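Local coordinates for Slr0280 protein (Synechocystis sp., PDB 5H3K) that is of unknown function but carries a region related to the phosphodiester glycosidase (NAGPA) family and may share that type of hydrolytic activity, at residues 104-109 against 174-179; 150-155 against 170-175; 430-435 against 442-447. One frame throughout, in Å; residues are numbered along the deposited sequence.

Contact 1. Residues 104-109 against 174-179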
# COMPACT_ATOMS: atom_id res chain seq x y z
N VAL A 104 -15.37 20.23 -5.91
CA VAL A 104 -15.15 19.31 -7.02
C VAL A 104 -15.49 19.99 -8.34
O VAL A 104 -16.21 20.99 -8.37
CB VAL A 104 -16.01 18.01 -6.88
CG1 VAL A 104 -15.65 17.22 -5.60
CG2 VAL A 104 -17.51 18.33 -6.92
N GLN A 105 -14.94 19.46 -9.43
CA GLN A 105 -15.35 19.86 -10.78
C GLN A 105 -15.73 18.61 -11.56
O GLN A 105 -14.98 17.63 -11.59
CB GLN A 105 -14.23 20.61 -11.51
CG GLN A 105 -14.10 22.09 -11.13
CD GLN A 105 -15.24 22.95 -11.68
OE1 GLN A 105 -16.43 22.66 -11.48
NE2 GLN A 105 -14.89 24.03 -12.38
N TRP A 106 -16.92 18.63 -12.15
CA TRP A 106 -17.39 17.50 -12.95
C TRP A 106 -18.50 18.00 -13.88
O TRP A 106 -19.68 18.04 -13.51
CB TRP A 106 -17.89 16.35 -12.06
CG TRP A 106 -18.24 15.10 -12.84
CD1 TRP A 106 -17.37 14.21 -13.40
CD2 TRP A 106 -19.56 14.62 -13.14
NE1 TRP A 106 -18.07 13.20 -14.04
CE2 TRP A 106 -19.41 13.44 -13.89
CE3 TRP A 106 -20.85 15.08 -12.86
CZ2 TRP A 106 -20.51 12.71 -14.35
CZ3 TRP A 106 -21.93 14.35 -13.31
CH2 TRP A 106 -21.76 13.18 -14.05
N PHE A 107 -18.09 18.38 -15.09
CA PHE A 107 -18.99 18.98 -16.08
C PHE A 107 -19.79 20.12 -15.44
O PHE A 107 -21.01 20.18 -15.55
CB PHE A 107 -19.90 17.92 -16.67
CG PHE A 107 -19.17 16.83 -17.41
CD1 PHE A 107 -18.70 17.04 -18.70
CD2 PHE A 107 -18.94 15.59 -16.82
CE1 PHE A 107 -18.02 16.05 -19.40
CE2 PHE A 107 -18.26 14.59 -17.51
CZ PHE A 107 -17.80 14.82 -18.80
N SER A 108 -19.07 21.02 -14.78
CA SER A 108 -19.68 22.15 -14.10
C SER A 108 -18.98 23.47 -14.45
O SER A 108 -17.76 23.53 -14.52
CB SER A 108 -19.67 21.91 -12.58
OG SER A 108 -18.48 21.27 -12.15
N GLY A 109 -19.77 24.51 -14.69
CA GLY A 109 -19.20 25.84 -14.89
C GLY A 109 -18.65 26.38 -13.58
O GLY A 109 -17.55 26.95 -13.53
N PRO A 174 -23.16 15.15 -19.40
CA PRO A 174 -22.06 14.68 -18.55
C PRO A 174 -22.00 13.16 -18.56
O PRO A 174 -23.02 12.49 -18.77
CB PRO A 174 -22.47 15.16 -17.15
CG PRO A 174 -23.28 16.39 -17.42
CD PRO A 174 -24.07 16.05 -18.67
N ALA A 175 -20.81 12.61 -18.35
CA ALA A 175 -20.64 11.16 -18.41
C ALA A 175 -19.61 10.70 -17.39
O ALA A 175 -18.59 11.35 -17.20
CB ALA A 175 -20.22 10.73 -19.82
N PHE A 176 -19.90 9.60 -16.72
CA PHE A 176 -18.91 9.00 -15.83
C PHE A 176 -17.77 8.43 -16.66
O PHE A 176 -17.98 7.93 -17.76
CB PHE A 176 -19.56 7.89 -15.02
CG PHE A 176 -20.74 8.34 -14.21
CD1 PHE A 176 -20.67 9.50 -13.45
CD2 PHE A 176 -21.93 7.62 -14.23
CE1 PHE A 176 -21.75 9.93 -12.70
CE2 PHE A 176 -23.03 8.05 -13.47
CZ PHE A 176 -22.93 9.20 -12.71
N TRP A 177 -16.55 8.50 -16.12
CA TRP A 177 -15.40 7.97 -16.84
C TRP A 177 -14.31 7.53 -15.88
O TRP A 177 -14.29 7.93 -14.71
CB TRP A 177 -14.87 9.01 -17.84
CG TRP A 177 -14.52 10.31 -17.18
CD1 TRP A 177 -15.37 11.37 -16.92
CD2 TRP A 177 -13.24 10.69 -16.66
NE1 TRP A 177 -14.68 12.38 -16.29
CE2 TRP A 177 -13.38 12.00 -16.12
CE3 TRP A 177 -11.99 10.07 -16.61
CZ2 TRP A 177 -12.31 12.67 -15.53
CZ3 TRP A 177 -10.93 10.75 -16.02
CH2 TRP A 177 -11.10 12.04 -15.49
N GLN A 178 -13.40 6.69 -16.38
CA GLN A 178 -12.23 6.27 -15.62
C GLN A 178 -11.06 6.13 -16.59
O GLN A 178 -11.25 6.07 -17.81
CB GLN A 178 -12.51 4.95 -14.91
CG GLN A 178 -12.90 3.81 -15.84
CD GLN A 178 -13.31 2.54 -15.10
OE1 GLN A 178 -12.52 1.61 -14.95
NE2 GLN A 178 -14.56 2.50 -14.65
N VAL A 179 -9.85 6.09 -16.04
CA VAL A 179 -8.65 5.97 -16.87
C VAL A 179 -7.66 5.02 -16.21
O VAL A 179 -7.46 5.07 -15.00
CB VAL A 179 -8.02 7.37 -17.18
CG1 VAL A 179 -7.82 8.19 -15.91
CG2 VAL A 179 -6.70 7.22 -17.96
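An aromatic cluster joins the loop after strand 101-105 to the linker that runs into strand 177-182, with no hydrogen bond crossing between the segments. Pro-174 packs against two consecutive rings. Its CA lies over the face of Phe-107, 3.8 Å from the ring centroid and 15° off the normal, a CH-pi contact. Its CB makes a second over the six-membered ring of Trp-106, 4.2 Å from that centroid. Edge to face, Phe-107 CD2 stands 3.6 Å above the plane of the Trp-106 ring, over its centre. Through this packing the loop leaving the mixed N-terminal sheet is joined to the chain entering the antiparallel sheet whose outermost strand is 177-182. Trp-106 has CG anti to its backbone N, and Trp-106 CZ2 comes within 3.3 Å of Phe-176 CD1. Their planes differ by only 19°, yet they are slid apart and barely overlap. Ala-175 O approaches the edge of Phe-107 at CE2, 3.3 Å away, and is buried without a polar partner in the model. Within 104-109, Trp-106 N donates to Ser-108 OG (3.1 Å, 168°), closing the turn that carries both rings, while Phe-107 N is hydrogen-bonded to Thr-252 OG1.

Contact 2. Residues 150-155 against 170-175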
# COMPACT_ATOMS: atom_id res chain seq x y z
N ASN A 150 -27.46 9.32 -20.08
CA ASN A 150 -27.87 9.42 -21.50
C ASN A 150 -26.92 10.23 -22.37
O ASN A 150 -27.35 10.95 -23.28
CB ASN A 150 -29.28 10.00 -21.63
CG ASN A 150 -30.35 9.13 -20.99
OD1 ASN A 150 -31.14 9.60 -20.16
ND2 ASN A 150 -30.39 7.86 -21.38
N ALA A 151 -25.62 10.11 -22.10
CA ALA A 151 -24.60 10.87 -22.83
C ALA A 151 -24.21 10.17 -24.12
O ALA A 151 -24.16 8.94 -24.17
CB ALA A 151 -23.35 11.09 -21.96
N GLN A 152 -23.92 10.96 -25.15
CA GLN A 152 -23.41 10.45 -26.41
C GLN A 152 -22.19 11.27 -26.80
O GLN A 152 -22.14 12.48 -26.54
CB GLN A 152 -24.46 10.60 -27.50
CG GLN A 152 -25.84 10.13 -27.12
CD GLN A 152 -26.88 10.51 -28.17
OE1 GLN A 152 -27.68 11.43 -27.96
NE2 GLN A 152 -26.87 9.82 -29.30
N ILE A 153 -21.22 10.62 -27.44
CA ILE A 153 -20.06 11.30 -27.95
C ILE A 153 -20.40 11.87 -29.32
O ILE A 153 -20.73 11.13 -30.24
CB ILE A 153 -18.86 10.35 -28.07
CG1 ILE A 153 -18.55 9.73 -26.70
CG2 ILE A 153 -17.64 11.09 -28.63
CD1 ILE A 153 -17.45 8.66 -26.75
N LEU A 154 -20.32 13.20 -29.46
CA LEU A 154 -20.75 13.85 -30.70
C LEU A 154 -19.61 14.03 -31.71
O LEU A 154 -19.79 13.80 -32.90
CB LEU A 154 -21.41 15.20 -30.38
CG LEU A 154 -22.54 15.09 -29.35
CD1 LEU A 154 -23.03 16.47 -28.91
CD2 LEU A 154 -23.69 14.25 -29.91
N THR A 155 -18.45 14.45 -31.22
CA THR A 155 -17.27 14.57 -32.08
C THR A 155 -16.01 14.16 -31.31
O THR A 155 -16.00 14.18 -30.08
CB THR A 155 -17.06 16.02 -32.59
OG1 THR A 155 -16.91 16.90 -31.47
CG2 THR A 155 -18.23 16.49 -33.43
N GLU A 170 -16.38 15.81 -27.50
CA GLU A 170 -17.59 16.59 -27.23
C GLU A 170 -18.74 15.65 -26.89
O GLU A 170 -18.98 14.66 -27.60
CB GLU A 170 -17.97 17.50 -28.41
CG GLU A 170 -19.28 18.27 -28.14
CD GLU A 170 -19.60 19.32 -29.20
OE1 GLU A 170 -18.66 19.79 -29.88
OE2 GLU A 170 -20.79 19.68 -29.34
N LEU A 171 -19.45 15.94 -25.80
CA LEU A 171 -20.49 15.05 -25.30
C LEU A 171 -21.84 15.76 -25.26
O LEU A 171 -21.90 16.97 -25.10
CB LEU A 171 -20.14 14.61 -23.88
CG LEU A 171 -18.76 13.97 -23.71
CD1 LEU A 171 -18.48 13.74 -22.22
CD2 LEU A 171 -18.72 12.67 -24.49
N SER A 172 -22.92 14.99 -25.35
CA SER A 172 -24.27 15.56 -25.26
C SER A 172 -24.69 15.82 -23.82
O SER A 172 -25.52 16.70 -23.55
CB SER A 172 -25.28 14.64 -25.93
OG SER A 172 -25.38 13.42 -25.23
N GLN A 173 -24.14 15.04 -22.89
CA GLN A 173 -24.46 15.14 -21.47
C GLN A 173 -23.20 14.78 -20.69
O GLN A 173 -22.27 14.18 -21.25
CB GLN A 173 -25.58 14.16 -21.09
CG GLN A 173 -26.91 14.36 -21.81
CD GLN A 173 -27.60 15.65 -21.39
OE1 GLN A 173 -27.39 16.14 -20.28
NE2 GLN A 173 -28.43 16.19 -22.28
N PRO A 174 -23.16 15.15 -19.40
CA PRO A 174 -22.06 14.68 -18.55
C PRO A 174 -22.00 13.16 -18.56
O PRO A 174 -23.02 12.49 -18.77
CB PRO A 174 -22.47 15.16 -17.15
CG PRO A 174 -23.28 16.39 -17.42
CD PRO A 174 -24.07 16.05 -18.67
N ALA A 175 -20.81 12.61 -18.35
CA ALA A 175 -20.64 11.16 -18.41
C ALA A 175 -19.61 10.70 -17.39
O ALA A 175 -18.59 11.35 -17.20
CB ALA A 175 -20.22 10.73 -19.82
O HOH W 1 -27.83 12.47 -25.59
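From Asn-150 onward, the first segment is bound to the second by water before it is bound by sheet pairing. Asn-150 O accepts a hydrogen bond from a water 2.8 Å away. Ala-151 follows, and its CB lies 3.3 Å from Gln-173 O and 3.8 Å from Ala-175 CB. At Gln-152 the backbone N donates to Ser-172 OG (2.9 Å), while its O accepts from Ser-172 N in the carbonyl plane, so one serine is gripped by both its hydroxyl and its amide. The extended Gln-152 side chain brings OE1 to the same water, which donates to it. Ile-153 faces Leu-171 as an antiparallel non-hydrogen-bonded pair, their side chains lying side by side with Ile-153 CG1 3.7 Å from Leu-171 CD2. Leu-154 N then donates to Glu-170 O, at 2.7 Å and 166°, and Glu-170 N donates to Thr-155 O in a more bent bond. With two residues thus set against Glu-170, the backbone of Leu-154 (phi -92°, psi -43°) is consistent with the first position of a classic beta bulge where the hairpin of strands 153-161 and 164-171 opens. Thr-155 OG1 lies against Glu-170 CB at 3.3 Å. Because Ser-172 OG accepts from Gln-152 N and donates to the water (2.7 Å), whose own two protons go to Asn-150 O and Gln-152 OE1, every bond direction here is fixed, and the hydroxyl's rotation too.

Contact 3. Residues 430-435 against 442-447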
# COMPACT_ATOMS: atom_id res chain seq x y z
N GLU A 430 17.76 -30.53 7.10
CA GLU A 430 17.40 -29.81 8.33
C GLU A 430 17.09 -30.81 9.43
O GLU A 430 16.70 -31.95 9.15
CB GLU A 430 16.19 -28.91 8.08
CG GLU A 430 16.45 -27.83 7.05
CD GLU A 430 15.33 -26.81 6.95
OE1 GLU A 430 15.58 -25.74 6.34
OE2 GLU A 430 14.22 -27.05 7.47
N GLN A 431 17.29 -30.39 10.68
CA GLN A 431 16.79 -31.15 11.83
C GLN A 431 15.68 -30.34 12.49
O GLN A 431 15.84 -29.13 12.68
CB GLN A 431 17.91 -31.38 12.85
CG GLN A 431 18.82 -32.56 12.52
CD GLN A 431 18.10 -33.90 12.62
OE1 GLN A 431 17.53 -34.24 13.66
NE2 GLN A 431 18.12 -34.66 11.54
N VAL A 432 14.57 -30.98 12.83
CA VAL A 432 13.51 -30.28 13.54
C VAL A 432 13.30 -30.83 14.94
O VAL A 432 13.31 -32.05 15.15
CB VAL A 432 12.16 -30.27 12.75
CG1 VAL A 432 11.68 -31.68 12.47
CG2 VAL A 432 11.08 -29.47 13.51
N TYR A 433 13.11 -29.92 15.90
CA TYR A 433 12.74 -30.29 17.26
C TYR A 433 11.37 -29.71 17.53
O TYR A 433 11.17 -28.49 17.41
CB TYR A 433 13.76 -29.74 18.27
CG TYR A 433 15.17 -30.22 18.00
CD1 TYR A 433 15.71 -31.29 18.71
CD2 TYR A 433 15.95 -29.63 17.02
CE1 TYR A 433 17.01 -31.74 18.46
CE2 TYR A 433 17.25 -30.07 16.76
CZ TYR A 433 17.77 -31.12 17.48
OH TYR A 433 19.05 -31.54 17.22
N VAL A 434 10.42 -30.58 17.88
CA VAL A 434 9.06 -30.16 18.15
C VAL A 434 8.94 -29.77 19.63
O VAL A 434 9.32 -30.55 20.51
CB VAL A 434 8.04 -31.26 17.81
CG1 VAL A 434 6.63 -30.76 18.03
CG2 VAL A 434 8.22 -31.72 16.38
N VAL A 435 8.43 -28.57 19.89
CA VAL A 435 8.24 -28.10 21.26
C VAL A 435 6.75 -27.89 21.52
O VAL A 435 6.05 -27.25 20.73
CB VAL A 435 9.02 -26.79 21.52
CG1 VAL A 435 8.86 -26.36 22.97
CG2 VAL A 435 10.50 -26.97 21.18
N ALA A 442 9.59 -34.23 20.26
CA ALA A 442 10.06 -35.04 19.14
C ALA A 442 11.24 -34.40 18.43
O ALA A 442 11.44 -33.19 18.54
CB ALA A 442 8.90 -35.31 18.17
N GLN A 443 12.02 -35.21 17.72
CA GLN A 443 13.07 -34.73 16.83
C GLN A 443 13.00 -35.55 15.55
O GLN A 443 12.85 -36.78 15.61
CB GLN A 443 14.46 -34.86 17.46
CG GLN A 443 15.63 -34.65 16.48
CD GLN A 443 17.00 -34.83 17.11
OE1 GLN A 443 17.11 -35.17 18.29
NE2 GLN A 443 18.06 -34.62 16.33
N TYR A 444 13.08 -34.89 14.39
CA TYR A 444 13.06 -35.57 13.10
C TYR A 444 14.03 -34.91 12.13
O TYR A 444 14.25 -33.70 12.18
CB TYR A 444 11.68 -35.50 12.44
CG TYR A 444 10.52 -35.95 13.27
CD1 TYR A 444 10.31 -37.30 13.51
CD2 TYR A 444 9.61 -35.04 13.78
CE1 TYR A 444 9.22 -37.73 14.27
CE2 TYR A 444 8.53 -35.45 14.53
CZ TYR A 444 8.33 -36.79 14.77
OH TYR A 444 7.25 -37.19 15.52
N PRO A 445 14.58 -35.71 11.20
CA PRO A 445 15.32 -35.12 10.08
C PRO A 445 14.33 -34.65 9.02
O PRO A 445 13.28 -35.27 8.86
CB PRO A 445 16.14 -36.30 9.55
CG PRO A 445 15.25 -37.50 9.83
CD PRO A 445 14.58 -37.19 11.15
N LEU A 446 14.64 -33.54 8.36
CA LEU A 446 13.87 -33.09 7.20
C LEU A 446 14.88 -33.01 6.06
O LEU A 446 15.51 -31.97 5.87
CB LEU A 446 13.24 -31.72 7.46
CG LEU A 446 12.26 -31.61 8.62
CD1 LEU A 446 11.86 -30.15 8.84
CD2 LEU A 446 11.05 -32.48 8.35
N PRO A 447 15.04 -34.12 5.31
CA PRO A 447 16.19 -34.22 4.42
C PRO A 447 16.07 -33.36 3.17
O PRO A 447 17.08 -32.91 2.65
CB PRO A 447 16.17 -35.70 4.01
CG PRO A 447 14.72 -36.07 4.06
CD PRO A 447 14.14 -35.28 5.20
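Gln-443 reaches across from its strand with CG anti to the backbone N and the chain extended beyond it, running alongside the Tyr-433 ring in the same direction. Its CB lies 4.0 Å from Tyr-433 CD1. CG makes an off-centre CH-pi contact with that ring and sits 3.4 Å from Gln-431 OE1. Further out, CD comes within 3.4 Å of Tyr-433 CE1, with OE1 close to the same ring carbon. At the tip, NE2 donates a nearly straight hydrogen bond to Gln-431 OE1 (2.7 Å, 167°). The acceptor lies close to the amide plane of Gln-443, the donor stands above the carbonyl plane of Gln-431, and the two amide planes are 71° apart. These residues share one face of an antiparallel beta hairpin, strands 430-436 and 439-446, within the region assigned to the phosphodiester glycosidase family; strand 430-436 also pairs with strand 460-466. Five main-chain hydrogen bonds hold the register; that from Val-432 N to Tyr-444 O (2.8 Å, 179°) runs nearly along the C=O axis. The bend at chi2 of Gln-431 brings its NE2 to 3.2 Å from Pro-445 CA. An alanine at Gln-431 would lose this amide, and would probably leave the Gln-443 tip less firmly fixed and the flank of Pro-445 less covered. On the opposite face the contacts are largely apolar: Val-432 CG1 touches Tyr-444 CB at 3.8 Å and Leu-446 CG at 3.9 Å, with Met-454 packing beside all three. Glu-430 belongs to this face too, its carboxylate taken up by a salt bridge to Arg-466 and a hydrogen bond with Tyr-423.

How the contacts relate
Following the chain from the N terminus, contact 1 opens at 104-109 and closes at 174-179, a span of 64 intervening residues. Contact 2 opens inside it at 150-155 and closes the open end of the hairpin of strands 153-161 and 164-171, with 14 residues between. It is nested within contact 1, sharing Pro-174 and Ala-175 of its last stretch. Their centres are 11 Å apart, and Phe-107 CZ packs on Leu-171 CD1 at 3.7 Å, linking the loop after strand 101-105 to strand 164-171. Contact 3 follows in series, on the other side of the chain's centre and about 44 Å from contact 1 between nearest atoms. With six residues between its segments, it closes a tight hairpin at the edge of the sheet holding strand 460-466.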